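PDB 4F0Q: restriction endonuclease from Mycobacterium sp., which cleaves DNA in a manner that depends on cytosine methylation, acting as a tetramer and binding magnesium in its nuclease domain. Local coordinates for residues 87-92 with 103-108; 154-159 with 206-211; 349-354 with 451-456; 372-377 with 404-409. All coordinates share one frame; numbering follows the deposited sequence.

Contacts 1 and 2 belong to the N-terminal half of the chain and meet directly. Strands 85-89 and 156-166 are neighbours in one curled mixed sheet, joined by I87 O to F159 N at 2.8 Å, and the centres of the two contacts are 11 Å apart. Contacts 3 and 4 lie in the nuclease domain, centres 15 Å apart, on a five-stranded sheet; L353 CD2 packs against R376 CB at 3.7 Å. Along the chain contact 1 closes first, contact 2 follows, and contact 4 is nested within the loop closed by contact 3. The pairs are about 13 Å apart between nearest atoms; their PUA and PDDEXK clans are consistent with separate recognition and cleavage domains.

Contact 1. Residues 87-92 with 103-108; sequences IRSSPW and DEFDLD
The F105 ring turns its edge to S89, whose OG lies in the ring plane 3.4 Å from F105 CE1. S89 CB follows along the same rim, 3.7 Å from F105 CZ. An oxygen at this position meets the slightly positive C-H edge of the ring and keeps clear of its pi faces. The hydroxyl gets there because OG stands anti to the backbone N of S89 (chi1 -176°), which carries it across to the chain of 103-108.

There it donates to the D103 carboxylate. S89 OG to D103 OD2 measures 2.5 Å, very short for such a bond, and the exact length deserves some doubt at this resolution. The carboxylate has more to do than receive this one proton: its other oxygen, OD1, takes the backbone N-H of F115, on the strand that pairs with 104-106. Water 2 adds a second link, 2.9 Å from D103 OD2 and accepting from S90 N at 2.9 Å. Water 1 donates to S90 O and makes a weak bond to D103 N. The two backbones are therefore bridged by the S89 and D103 side chains and by two waters, with the F105 edge beside them, just where strand 85-89 runs out towards the cis peptide before P91.

S89 itself is held on its backbone by strand 156-166, so the carboxylate ties that part of the curled sheet to the 104-115 hairpin. With a hydroxyl and a water at OD2 and a backbone amide at OD1, D103 has donors at both oxygens, which would be expected to favour its ionised form.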
loop_
_atom_site.group_PDB
_atom_site.type_symbol
_atom_site.label_atom_id
_atom_site.label_comp_id
_atom_site.label_asym_id
_atom_site.label_seq_id
_atom_site.Cartn_x
_atom_site.Cartn_y
_atom_site.Cartn_z
ATOM N N ILE A 87 -22.396 8.503 -26.936
ATOM C CA ILE A 87 -22.609 7.146 -26.448
ATOM C C ILE A 87 -23.861 7.035 -25.582
ATOM O O ILE A 87 -24.034 7.782 -24.619
ATOM C CB ILE A 87 -21.381 6.633 -25.665
ATOM C CG1 ILE A 87 -20.219 6.364 -26.622
ATOM C CG2 ILE A 87 -21.720 5.374 -24.887
ATOM C CD1 ILE A 87 -18.936 5.968 -25.927
ATOM N N ARG A 88 -24.735 6.100 -25.943
ATOM C CA ARG A 88 -25.956 5.850 -25.189
ATOM C C ARG A 88 -25.900 4.474 -24.536
ATOM O O ARG A 88 -25.990 3.449 -25.212
ATOM C CB ARG A 88 -27.178 5.956 -26.100
ATOM C CG ARG A 88 -28.494 5.611 -25.427
ATOM C CD ARG A 88 -29.657 5.823 -26.379
ATOM N NE ARG A 88 -30.913 5.316 -25.838
ATOM C CZ ARG A 88 -32.081 5.400 -26.465
ATOM N NH1 ARG A 88 -32.154 5.974 -27.658
ATOM N NH2 ARG A 88 -33.176 4.911 -25.899
ATOM N N SER A 89 -25.748 4.460 -23.218
ATOM C CA SER A 89 -25.629 3.212 -22.477
ATOM C C SER A 89 -26.971 2.791 -21.894
ATOM O O SER A 89 -27.793 3.630 -21.530
ATOM C CB SER A 89 -24.587 3.346 -21.363
ATOM O OG SER A 89 -24.388 2.112 -20.698
ATOM N N SER A 90 -27.181 1.482 -21.808
ATOM C CA SER A 90 -28.415 0.930 -21.267
ATOM C C SER A 90 -28.203 -0.539 -20.919
ATOM O O SER A 90 -27.455 -1.238 -21.605
ATOM C CB SER A 90 -29.551 1.075 -22.283
ATOM O OG SER A 90 -29.261 0.373 -23.479
ATOM N N PRO A 91 -28.867 -1.016 -19.853
ATOM C CA PRO A 91 -29.755 -0.220 -18.998
ATOM C C PRO A 91 -29.144 0.180 -17.658
ATOM O O PRO A 91 -29.730 1.015 -16.966
ATOM C CB PRO A 91 -30.910 -1.183 -18.737
ATOM C CG PRO A 91 -30.239 -2.533 -18.694
ATOM C CD PRO A 91 -29.039 -2.463 -19.621
ATOM N N TRP A 92 -28.005 -0.419 -17.305
ATOM C CA TRP A 92 -27.438 -0.370 -15.947
ATOM C C TRP A 92 -28.323 -1.135 -14.953
ATOM O O TRP A 92 -27.838 -1.964 -14.181
ATOM C CB TRP A 92 -27.186 1.069 -15.475
ATOM N N ASP A 103 -21.883 -2.005 -18.773
ATOM C CA ASP A 103 -21.168 -0.752 -18.561
ATOM C C ASP A 103 -21.176 -0.366 -17.086
ATOM O O ASP A 103 -22.217 -0.406 -16.431
ATOM C CB ASP A 103 -21.784 0.368 -19.400
ATOM C CG ASP A 103 -21.793 0.049 -20.881
ATOM O OD1 ASP A 103 -20.942 -0.752 -21.323
ATOM O OD2 ASP A 103 -22.650 0.600 -21.604
ATOM N N GLU A 104 -20.009 0.001 -16.568
ATOM C CA GLU A 104 -19.891 0.394 -15.168
ATOM C C GLU A 104 -19.709 1.903 -15.038
ATOM O O GLU A 104 -18.697 2.455 -15.465
ATOM C CB GLU A 104 -18.741 -0.346 -14.500
ATOM N N PHE A 105 -20.698 2.563 -14.447
ATOM C CA PHE A 105 -20.651 4.009 -14.269
ATOM C C PHE A 105 -20.253 4.403 -12.853
ATOM O O PHE A 105 -20.944 4.080 -11.888
ATOM C CB PHE A 105 -21.998 4.640 -14.625
ATOM C CG PHE A 105 -22.216 4.807 -16.101
ATOM C CD1 PHE A 105 -22.675 3.753 -16.871
ATOM C CD2 PHE A 105 -21.966 6.022 -16.717
ATOM C CE1 PHE A 105 -22.877 3.906 -18.229
ATOM C CE2 PHE A 105 -22.167 6.183 -18.073
ATOM C CZ PHE A 105 -22.624 5.123 -18.830
ATOM N N ASP A 106 -19.130 5.103 -12.740
ATOM C CA ASP A 106 -18.686 5.649 -11.465
ATOM C C ASP A 106 -18.398 7.136 -11.633
ATOM O O ASP A 106 -17.241 7.557 -11.663
ATOM C CB ASP A 106 -17.441 4.916 -10.967
ATOM C CG ASP A 106 -17.007 5.373 -9.590
ATOM O OD1 ASP A 106 -17.873 5.828 -8.812
ATOM O OD2 ASP A 106 -15.801 5.279 -9.284
ATOM N N LEU A 107 -19.461 7.925 -11.748
ATOM C CA LEU A 107 -19.337 9.346 -12.045
ATOM C C LEU A 107 -18.839 10.159 -10.852
ATOM O O LEU A 107 -18.431 11.311 -11.004
ATOM C CB LEU A 107 -20.669 9.900 -12.554
ATOM C CG LEU A 107 -21.241 9.213 -13.798
ATOM C CD1 LEU A 107 -22.526 9.891 -14.246
ATOM C CD2 LEU A 107 -20.220 9.195 -14.926
ATOM N N ASP A 108 -18.874 9.557 -9.667
ATOM C CA ASP A 108 -18.358 10.210 -8.468
ATOM C C ASP A 108 -16.836 10.288 -8.498
ATOM O O ASP A 108 -16.239 11.179 -7.895
ATOM C CB ASP A 108 -18.824 9.478 -7.209
ATOM C CG ASP A 108 -20.261 9.793 -6.852
ATOM O OD1 ASP A 108 -21.006 10.262 -7.737
ATOM O OD2 ASP A 108 -20.646 9.575 -5.685
HETATM O O HOH W 1 -24.910 -1.689 -20.216
HETATM O O HOH W 2 -25.154 -0.398 -22.618
#

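Contact 2. Residues 154-159 with 206-211; sequences PPLFLF and LDLAVV
Strands 156-159 and 206-210 cross almost perpendicularly, at 91°, and the axes of these short segments pass within 9.2 Å, too far for backbone pairing and about right for two layers joined by side chains. L156 faces L208, and L158 faces V210, each pair with CA atoms 8.6 Å apart.

L208 is the central piece. Its two methyls divide the work: CD2 touches L156 CD2 at 3.7 Å, while CD1 reaches L158 CD2 at 4.0 Å and is about as far from the same L156 methyl. L208 thus pushes its forked end against two leucines on the same side of strand 156-159, separated by F157. The L156 and L208 side chains meet at about a right angle, branch against branch. L156 has an unusual first torsion, chi1 -93°, which swings its CD2 to the meeting point.

L158 uses its other methyl for V210, two positions further along: CD1 rests on V210 CG2 at 3.9 Å. That valine methyl lies anti to its own carbonyl carbon, and the side chain leans across to L158. All four residues are buried and the interface is purely aliphatic, its closest approaches being ordinary methyl-methyl distances.

Beyond the interface, D207 points its carboxylate the other way, in salt bridges with R113 and R186. Both strands pair with strand 175-193, so a single sheet bends back until its inner surfaces face each other. Such orthogonal packing inside a strongly curled sheet is consistent with the barrel-like core of a PUA-type domain.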
loop_
_atom_site.group_PDB
_atom_site.type_symbol
_atom_site.label_atom_id
_atom_site.label_comp_id
_atom_site.label_asym_id
_atom_site.label_seq_id
_atom_site.Cartn_x
_atom_site.Cartn_y
_atom_site.Cartn_z
ATOM N N PRO A 154 -12.135 13.550 -30.894
ATOM C CA PRO A 154 -13.564 13.743 -30.627
ATOM C C PRO A 154 -13.935 13.394 -29.189
ATOM O O PRO A 154 -13.709 12.265 -28.754
ATOM C CB PRO A 154 -14.233 12.768 -31.599
ATOM C CG PRO A 154 -13.220 11.700 -31.817
ATOM C CD PRO A 154 -11.881 12.377 -31.750
ATOM N N PRO A 155 -14.498 14.364 -28.453
ATOM C CA PRO A 155 -14.949 14.157 -27.072
ATOM C C PRO A 155 -16.010 13.068 -26.979
ATOM O O PRO A 155 -16.877 12.981 -27.846
ATOM C CB PRO A 155 -15.559 15.512 -26.699
ATOM C CG PRO A 155 -14.890 16.489 -27.599
ATOM C CD PRO A 155 -14.670 15.760 -28.887
ATOM N N LEU A 156 -15.936 12.245 -25.938
ATOM C CA LEU A 156 -16.933 11.202 -25.724
ATOM C C LEU A 156 -18.020 11.658 -24.757
ATOM O O LEU A 156 -17.876 11.542 -23.539
ATOM C CB LEU A 156 -16.281 9.908 -25.226
ATOM C CG LEU A 156 -15.897 8.873 -26.289
ATOM C CD1 LEU A 156 -14.831 9.411 -27.235
ATOM C CD2 LEU A 156 -15.436 7.580 -25.635
ATOM N N PHE A 157 -19.108 12.182 -25.315
ATOM C CA PHE A 157 -20.251 12.615 -24.523
ATOM C C PHE A 157 -21.086 11.416 -24.101
ATOM O O PHE A 157 -21.720 10.765 -24.932
ATOM C CB PHE A 157 -21.108 13.606 -25.314
ATOM C CG PHE A 157 -20.600 15.017 -25.266
ATOM C CD1 PHE A 157 -19.330 15.328 -25.723
ATOM C CD2 PHE A 157 -21.396 16.036 -24.770
ATOM C CE1 PHE A 157 -18.861 16.626 -25.678
ATOM C CE2 PHE A 157 -20.934 17.338 -24.727
ATOM C CZ PHE A 157 -19.666 17.633 -25.181
ATOM N N LEU A 158 -21.079 11.129 -22.805
ATOM C CA LEU A 158 -21.764 9.954 -22.285
ATOM C C LEU A 158 -23.224 10.237 -21.951
ATOM O O LEU A 158 -23.555 11.277 -21.389
ATOM C CB LEU A 158 -21.035 9.417 -21.051
ATOM C CG LEU A 158 -19.557 9.087 -21.264
ATOM C CD1 LEU A 158 -18.917 8.598 -19.975
ATOM C CD2 LEU A 158 -19.392 8.058 -22.372
ATOM N N PHE A 159 -24.091 9.299 -22.315
ATOM C CA PHE A 159 -25.502 9.368 -21.964
ATOM C C PHE A 159 -25.976 7.996 -21.505
ATOM O O PHE A 159 -25.453 6.976 -21.951
ATOM C CB PHE A 159 -26.337 9.831 -23.160
ATOM C CG PHE A 159 -26.022 11.224 -23.622
ATOM C CD1 PHE A 159 -26.662 12.315 -23.056
ATOM C CD2 PHE A 159 -25.092 11.444 -24.624
ATOM C CE1 PHE A 159 -26.375 13.598 -23.479
ATOM C CE2 PHE A 159 -24.802 12.724 -25.050
ATOM C CZ PHE A 159 -25.444 13.804 -24.476
ATOM N N LEU A 206 -13.099 -0.391 -22.503
ATOM C CA LEU A 206 -12.520 0.945 -22.427
ATOM C C LEU A 206 -12.638 1.582 -21.044
ATOM O O LEU A 206 -13.721 1.633 -20.456
ATOM C CB LEU A 206 -13.154 1.870 -23.475
ATOM C CG LEU A 206 -12.750 1.727 -24.948
ATOM C CD1 LEU A 206 -13.346 0.483 -25.589
ATOM C CD2 LEU A 206 -13.146 2.972 -25.729
ATOM N N ASP A 207 -11.505 2.058 -20.534
ATOM C CA ASP A 207 -11.476 2.902 -19.350
ATOM C C ASP A 207 -11.601 4.354 -19.781
ATOM O O ASP A 207 -10.704 4.898 -20.436
ATOM C CB ASP A 207 -10.172 2.712 -18.574
ATOM C CG ASP A 207 -10.115 1.390 -17.840
ATOM O OD1 ASP A 207 -11.177 0.911 -17.390
ATOM O OD2 ASP A 207 -9.006 0.833 -17.708
ATOM N N LEU A 208 -12.722 4.972 -19.417
ATOM C CA LEU A 208 -13.003 6.353 -19.786
ATOM C C LEU A 208 -12.895 7.278 -18.582
ATOM O O LEU A 208 -13.339 6.944 -17.482
ATOM C CB LEU A 208 -14.401 6.470 -20.402
ATOM C CG LEU A 208 -14.696 5.614 -21.634
ATOM C CD1 LEU A 208 -16.128 5.829 -22.095
ATOM C CD2 LEU A 208 -13.718 5.922 -22.753
ATOM N N ALA A 209 -12.306 8.448 -18.804
ATOM C CA ALA A 209 -12.146 9.443 -17.754
ATOM C C ALA A 209 -13.046 10.646 -18.010
ATOM O O ALA A 209 -12.776 11.455 -18.898
ATOM C CB ALA A 209 -10.693 9.879 -17.657
ATOM N N VAL A 210 -14.119 10.755 -17.234
ATOM C CA VAL A 210 -15.021 11.894 -17.337
ATOM C C VAL A 210 -14.340 13.141 -16.786
ATOM O O VAL A 210 -13.970 13.187 -15.615
ATOM C CB VAL A 210 -16.335 11.646 -16.576
ATOM C CG1 VAL A 210 -17.240 12.865 -16.667
ATOM C CG2 VAL A 210 -17.038 10.416 -17.124
ATOM N N VAL A 211 -14.177 14.149 -17.637
ATOM C CA VAL A 211 -13.438 15.352 -17.265
ATOM C C VAL A 211 -14.221 16.278 -16.338
ATOM O O VAL A 211 -15.437 16.428 -16.468
ATOM C CB VAL A 211 -12.978 16.147 -18.510
ATOM C CG1 VAL A 211 -11.949 15.354 -19.294
ATOM C CG2 VAL A 211 -14.167 16.502 -19.389
#

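Contact 3. Residues 349-354 with 451-456; sequences PVVVLG and EEVISL
The C-terminal end of the chain closes over the middle strand of the nuclease sheet, with V453 and I454 packed on V351 and P349. Segment 451-455 is a short 3-10 turn, its spacing set by bonds such as I454 N to E451 O at 2.9 Å.

V351 is the main receiver. V453 CG1 sits in the fork of its two methyls, 3.7 Å from V351 CG2 and 3.8 Å from V351 CG1, and the two valines lie side by side, pointing opposite ways. It reaches that fork because it lies between the backbone N and the carbonyl carbon of V453 (chi1 85°). Strand 347-357 is the central strand of a PDDEXK-type sheet, and further along it Q355 and A356 complete the magnesium site with D334; the tail packs well before that point.

Near the start of the strand I454 CG2 lies against P349 CG at 3.9 Å, ring and side chain meeting at a slant, and I454 CG1 only brushes V351 CG2 at 4.4 Å. Tryptophans frame the patch, W381 beside V351 and W323 beside V453. E451 forms a salt bridge with R378, and Q403 of the third subunit packs on E451 and I454.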
loop_
_atom_site.group_PDB
_atom_site.type_symbol
_atom_site.label_atom_id
_atom_site.label_comp_id
_atom_site.label_asym_id
_atom_site.label_seq_id
_atom_site.Cartn_x
_atom_site.Cartn_y
_atom_site.Cartn_z
ATOM N N PRO A 349 7.081 -4.527 -3.449
ATOM C CA PRO A 349 6.080 -5.526 -3.065
ATOM C C PRO A 349 5.299 -5.129 -1.813
ATOM O O PRO A 349 5.894 -4.848 -0.771
ATOM C CB PRO A 349 6.925 -6.772 -2.790
ATOM C CG PRO A 349 8.240 -6.233 -2.347
ATOM C CD PRO A 349 8.449 -4.947 -3.098
ATOM N N VAL A 350 3.976 -5.098 -1.927
ATOM C CA VAL A 350 3.117 -4.876 -0.771
ATOM C C VAL A 350 2.345 -6.150 -0.430
ATOM O O VAL A 350 1.705 -6.759 -1.293
ATOM C CB VAL A 350 2.156 -3.676 -0.969
ATOM C CG1 VAL A 350 2.933 -2.369 -0.967
ATOM C CG2 VAL A 350 1.359 -3.818 -2.249
ATOM N N VAL A 351 2.429 -6.554 0.834
ATOM C CA VAL A 351 1.820 -7.796 1.290
ATOM C C VAL A 351 0.325 -7.625 1.539
ATOM O O VAL A 351 -0.106 -6.668 2.187
ATOM C CB VAL A 351 2.504 -8.315 2.570
ATOM C CG1 VAL A 351 1.919 -9.656 2.986
ATOM C CG2 VAL A 351 4.003 -8.432 2.353
ATOM N N VAL A 352 -0.460 -8.557 1.010
ATOM C CA VAL A 352 -1.907 -8.515 1.159
ATOM C C VAL A 352 -2.385 -9.551 2.170
ATOM O O VAL A 352 -2.184 -10.750 1.990
ATOM C CB VAL A 352 -2.617 -8.760 -0.185
ATOM C CG1 VAL A 352 -4.126 -8.712 -0.004
ATOM C CG2 VAL A 352 -2.166 -7.741 -1.217
ATOM N N LEU A 353 -3.015 -9.075 3.238
ATOM C CA LEU A 353 -3.593 -9.957 4.240
ATOM C C LEU A 353 -5.087 -10.110 3.987
ATOM O O LEU A 353 -5.826 -9.126 3.951
ATOM C CB LEU A 353 -3.340 -9.419 5.651
ATOM C CG LEU A 353 -2.041 -9.840 6.348
ATOM C CD1 LEU A 353 -0.814 -9.424 5.551
ATOM C CD2 LEU A 353 -1.982 -9.266 7.755
ATOM N N GLY A 354 -5.525 -11.348 3.804
ATOM C CA GLY A 354 -6.914 -11.616 3.492
ATOM C C GLY A 354 -7.695 -12.210 4.645
ATOM O O GLY A 354 -7.153 -12.947 5.467
ATOM N N GLU A 451 5.317 -12.137 5.384
ATOM C CA GLU A 451 6.472 -11.478 4.779
ATOM C C GLU A 451 7.100 -12.326 3.673
ATOM O O GLU A 451 7.506 -11.809 2.628
ATOM C CB GLU A 451 7.521 -11.160 5.850
ATOM C CG GLU A 451 7.055 -10.199 6.942
ATOM C CD GLU A 451 6.217 -10.872 8.017
ATOM O OE1 GLU A 451 5.936 -12.082 7.892
ATOM O OE2 GLU A 451 5.841 -10.189 8.993
ATOM N N GLU A 452 7.153 -13.635 3.901
ATOM C CA GLU A 452 7.744 -14.570 2.948
ATOM C C GLU A 452 7.088 -14.512 1.566
ATOM O O GLU A 452 7.653 -15.005 0.588
ATOM C CB GLU A 452 7.702 -15.999 3.500
ATOM C CG GLU A 452 8.461 -16.182 4.809
ATOM C CD GLU A 452 8.387 -17.603 5.346
ATOM O OE1 GLU A 452 8.624 -18.554 4.570
ATOM O OE2 GLU A 452 8.089 -17.771 6.547
ATOM N N VAL A 453 5.909 -13.897 1.481
ATOM C CA VAL A 453 5.219 -13.750 0.201
ATOM C C VAL A 453 6.030 -12.886 -0.766
ATOM O O VAL A 453 5.790 -12.898 -1.973
ATOM C CB VAL A 453 3.800 -13.161 0.370
ATOM C CG1 VAL A 453 3.849 -11.640 0.420
ATOM C CG2 VAL A 453 2.892 -13.622 -0.760
ATOM N N ILE A 454 6.995 -12.141 -0.232
ATOM C CA ILE A 454 7.882 -11.341 -1.069
ATOM C C ILE A 454 8.769 -12.248 -1.925
ATOM O O ILE A 454 9.148 -11.893 -3.042
ATOM C CB ILE A 454 8.746 -10.384 -0.218
ATOM C CG1 ILE A 454 7.852 -9.424 0.568
ATOM C CG2 ILE A 454 9.711 -9.595 -1.089
ATOM C CD1 ILE A 454 8.613 -8.461 1.450
ATOM N N SER A 455 9.069 -13.436 -1.408
ATOM C CA SER A 455 9.944 -14.376 -2.105
ATOM C C SER A 455 9.244 -15.112 -3.249
ATOM O O SER A 455 9.862 -15.918 -3.945
ATOM C CB SER A 455 10.545 -15.382 -1.122
ATOM O OG SER A 455 11.345 -14.729 -0.152
ATOM N N LEU A 456 7.957 -14.838 -3.438
ATOM C CA LEU A 456 7.209 -15.443 -4.534
ATOM C C LEU A 456 7.413 -14.668 -5.831
ATOM O O LEU A 456 6.933 -15.074 -6.890
ATOM C CB LEU A 456 5.718 -15.519 -4.198
ATOM C CG LEU A 456 5.317 -16.426 -3.036
ATOM C CD1 LEU A 456 3.804 -16.527 -2.944
ATOM C CD2 LEU A 456 5.940 -17.803 -3.188
#

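Contact 4. Residues 372-377 with 404-409; sequences RVVARL and YPVVLI
The aromatic contact comes first: V374 lays a methyl over one face of the Y404 ring. V374 CG1 is 3.8 Å from the ring centroid and 20° off the normal, a CH-pi contact displaced towards the CD1 side, where V374 CG1 to Y404 CD1 closes to 3.5 Å. The other methyl, V374 CG2, stays near the CB end of the ring, 4.0 Å from Y404 CD2. Side chain and ring meet at about a right angle.

Aliphatic packing extends this to V406 and P405. V374 CG2 also reaches V406 CG1 at 4.2 Å, and L377 CD1 meets P405 CG at 4.0 Å, the leucine running alongside the proline ring in the reverse sense. The same L377 methyl is 3.7 Å from the carbonyl oxygen P405 O.

The contact joins two successive beta-alpha-beta crossovers of the nuclease sheet: helix 367-374 links parallel strands 347-357 and 381-387, and helix 393-401 leads on to parallel strand 406-409, outermost within this chain.

Backbone turns set the positions. A type I turn from V374 to L377, closed by L377 N to V374 O at 3.0 Å, directs both side chains to successive residues of 404-406. Across from it P405 centres an inverse gamma turn.

Subunit contacts come last: Y404 packs on R376 of the fourth subunit, R372 pairs with E398 of that subunit, and V406 O accepts from T348 of the third.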
loop_
_atom_site.group_PDB
_atom_site.type_symbol
_atom_site.label_atom_id
_atom_site.label_comp_id
_atom_site.label_asym_id
_atom_site.label_seq_id
_atom_site.Cartn_x
_atom_site.Cartn_y
_atom_site.Cartn_z
ATOM N N ARG A 372 -9.673 -6.753 13.678
ATOM C CA ARG A 372 -8.839 -7.920 13.945
ATOM C C ARG A 372 -7.871 -8.173 12.795
ATOM O O ARG A 372 -6.789 -8.730 12.987
ATOM C CB ARG A 372 -9.694 -9.161 14.202
ATOM C CG ARG A 372 -8.905 -10.325 14.780
ATOM C CD ARG A 372 -9.784 -11.532 15.037
ATOM N NE ARG A 372 -9.026 -12.625 15.638
ATOM C CZ ARG A 372 -9.513 -13.842 15.852
ATOM N NH1 ARG A 372 -10.762 -14.127 15.510
ATOM N NH2 ARG A 372 -8.750 -14.774 16.404
ATOM N N VAL A 373 -8.266 -7.755 11.598
ATOM C CA VAL A 373 -7.426 -7.908 10.421
ATOM C C VAL A 373 -6.554 -6.671 10.237
ATOM O O VAL A 373 -5.394 -6.771 9.836
ATOM C CB VAL A 373 -8.270 -8.129 9.158
ATOM C CG1 VAL A 373 -7.392 -8.598 8.008
ATOM C CG2 VAL A 373 -9.369 -9.137 9.437
ATOM N N VAL A 374 -7.118 -5.506 10.540
ATOM C CA VAL A 374 -6.381 -4.250 10.423
ATOM C C VAL A 374 -5.196 -4.196 11.390
ATOM O O VAL A 374 -4.119 -3.714 11.039
ATOM C CB VAL A 374 -7.302 -3.032 10.652
ATOM C CG1 VAL A 374 -6.500 -1.741 10.623
ATOM C CG2 VAL A 374 -8.400 -2.999 9.603
ATOM N N ALA A 375 -5.395 -4.709 12.600
ATOM C CA ALA A 375 -4.351 -4.700 13.623
ATOM C C ALA A 375 -3.127 -5.511 13.203
ATOM O O ALA A 375 -2.013 -5.249 13.655
ATOM C CB ALA A 375 -4.900 -5.215 14.945
ATOM N N ARG A 376 -3.342 -6.495 12.336
ATOM C CA ARG A 376 -2.262 -7.346 11.851
ATOM C C ARG A 376 -1.401 -6.639 10.807
ATOM O O ARG A 376 -0.279 -7.061 10.527
ATOM C CB ARG A 376 -2.832 -8.638 11.264
ATOM C CG ARG A 376 -3.364 -9.612 12.299
ATOM C CD ARG A 376 -2.227 -10.236 13.087
ATOM N NE ARG A 376 -1.244 -10.861 12.208
ATOM C CZ ARG A 376 -1.337 -12.105 11.749
ATOM N NH1 ARG A 376 -2.371 -12.864 12.086
ATOM N NH2 ARG A 376 -0.395 -12.590 10.952
ATOM N N LEU A 377 -1.930 -5.563 10.236
ATOM C CA LEU A 377 -1.250 -4.862 9.153
ATOM C C LEU A 377 -0.087 -4.001 9.635
ATOM O O LEU A 377 -0.194 -3.285 10.630
ATOM C CB LEU A 377 -2.239 -4.002 8.364
ATOM C CG LEU A 377 -3.335 -4.740 7.595
ATOM C CD1 LEU A 377 -4.238 -3.751 6.875
ATOM C CD2 LEU A 377 -2.729 -5.730 6.614
ATOM N N TYR A 404 -8.063 3.146 7.632
ATOM C CA TYR A 404 -7.681 1.740 7.559
ATOM C C TYR A 404 -7.493 1.296 6.112
ATOM O O TYR A 404 -8.432 1.342 5.319
ATOM C CB TYR A 404 -8.727 0.855 8.242
ATOM C CG TYR A 404 -8.785 1.006 9.745
ATOM C CD1 TYR A 404 -7.733 1.578 10.448
ATOM C CD2 TYR A 404 -9.892 0.570 10.462
ATOM C CE1 TYR A 404 -7.784 1.713 11.821
ATOM C CE2 TYR A 404 -9.951 0.703 11.835
ATOM C CZ TYR A 404 -8.896 1.275 12.508
ATOM O OH TYR A 404 -8.952 1.408 13.876
ATOM N N PRO A 405 -6.272 0.866 5.765
ATOM C CA PRO A 405 -5.968 0.384 4.414
ATOM C C PRO A 405 -6.516 -1.019 4.171
ATOM O O PRO A 405 -5.743 -1.966 4.029
ATOM C CB PRO A 405 -4.441 0.353 4.396
ATOM C CG PRO A 405 -4.058 0.127 5.816
ATOM C CD PRO A 405 -5.082 0.859 6.636
ATOM N N VAL A 406 -7.837 -1.144 4.121
ATOM C CA VAL A 406 -8.470 -2.439 3.905
ATOM C C VAL A 406 -9.505 -2.376 2.783
ATOM O O VAL A 406 -10.377 -1.506 2.772
ATOM C CB VAL A 406 -9.115 -2.979 5.205
ATOM C CG1 VAL A 406 -9.982 -1.913 5.862
ATOM C CG2 VAL A 406 -9.915 -4.244 4.927
ATOM N N VAL A 407 -9.391 -3.295 1.831
ATOM C CA VAL A 407 -10.344 -3.386 0.733
ATOM C C VAL A 407 -11.571 -4.174 1.174
ATOM O O VAL A 407 -11.453 -5.285 1.690
ATOM C CB VAL A 407 -9.715 -4.063 -0.499
ATOM C CG1 VAL A 407 -10.739 -4.195 -1.616
ATOM C CG2 VAL A 407 -8.500 -3.281 -0.972
ATOM N N LEU A 408 -12.749 -3.592 0.974
ATOM C CA LEU A 408 -13.993 -4.230 1.387
ATOM C C LEU A 408 -14.684 -4.935 0.226
ATOM O O LEU A 408 -14.978 -4.322 -0.800
ATOM C CB LEU A 408 -14.943 -3.205 2.009
ATOM C CG LEU A 408 -14.464 -2.510 3.284
ATOM C CD1 LEU A 408 -15.554 -1.609 3.844
ATOM C CD2 LEU A 408 -14.021 -3.530 4.320
ATOM N N ILE A 409 -14.939 -6.227 0.397
ATOM C CA ILE A 409 -15.674 -7.008 -0.591
ATOM C C ILE A 409 -16.901 -7.647 0.053
ATOM O O ILE A 409 -16.809 -8.700 0.689
ATOM C CB ILE A 409 -14.792 -8.100 -1.227
ATOM C CG1 ILE A 409 -13.515 -7.485 -1.806
ATOM C CG2 ILE A 409 -15.563 -8.845 -2.307
ATOM C CD1 ILE A 409 -12.620 -8.478 -2.517
#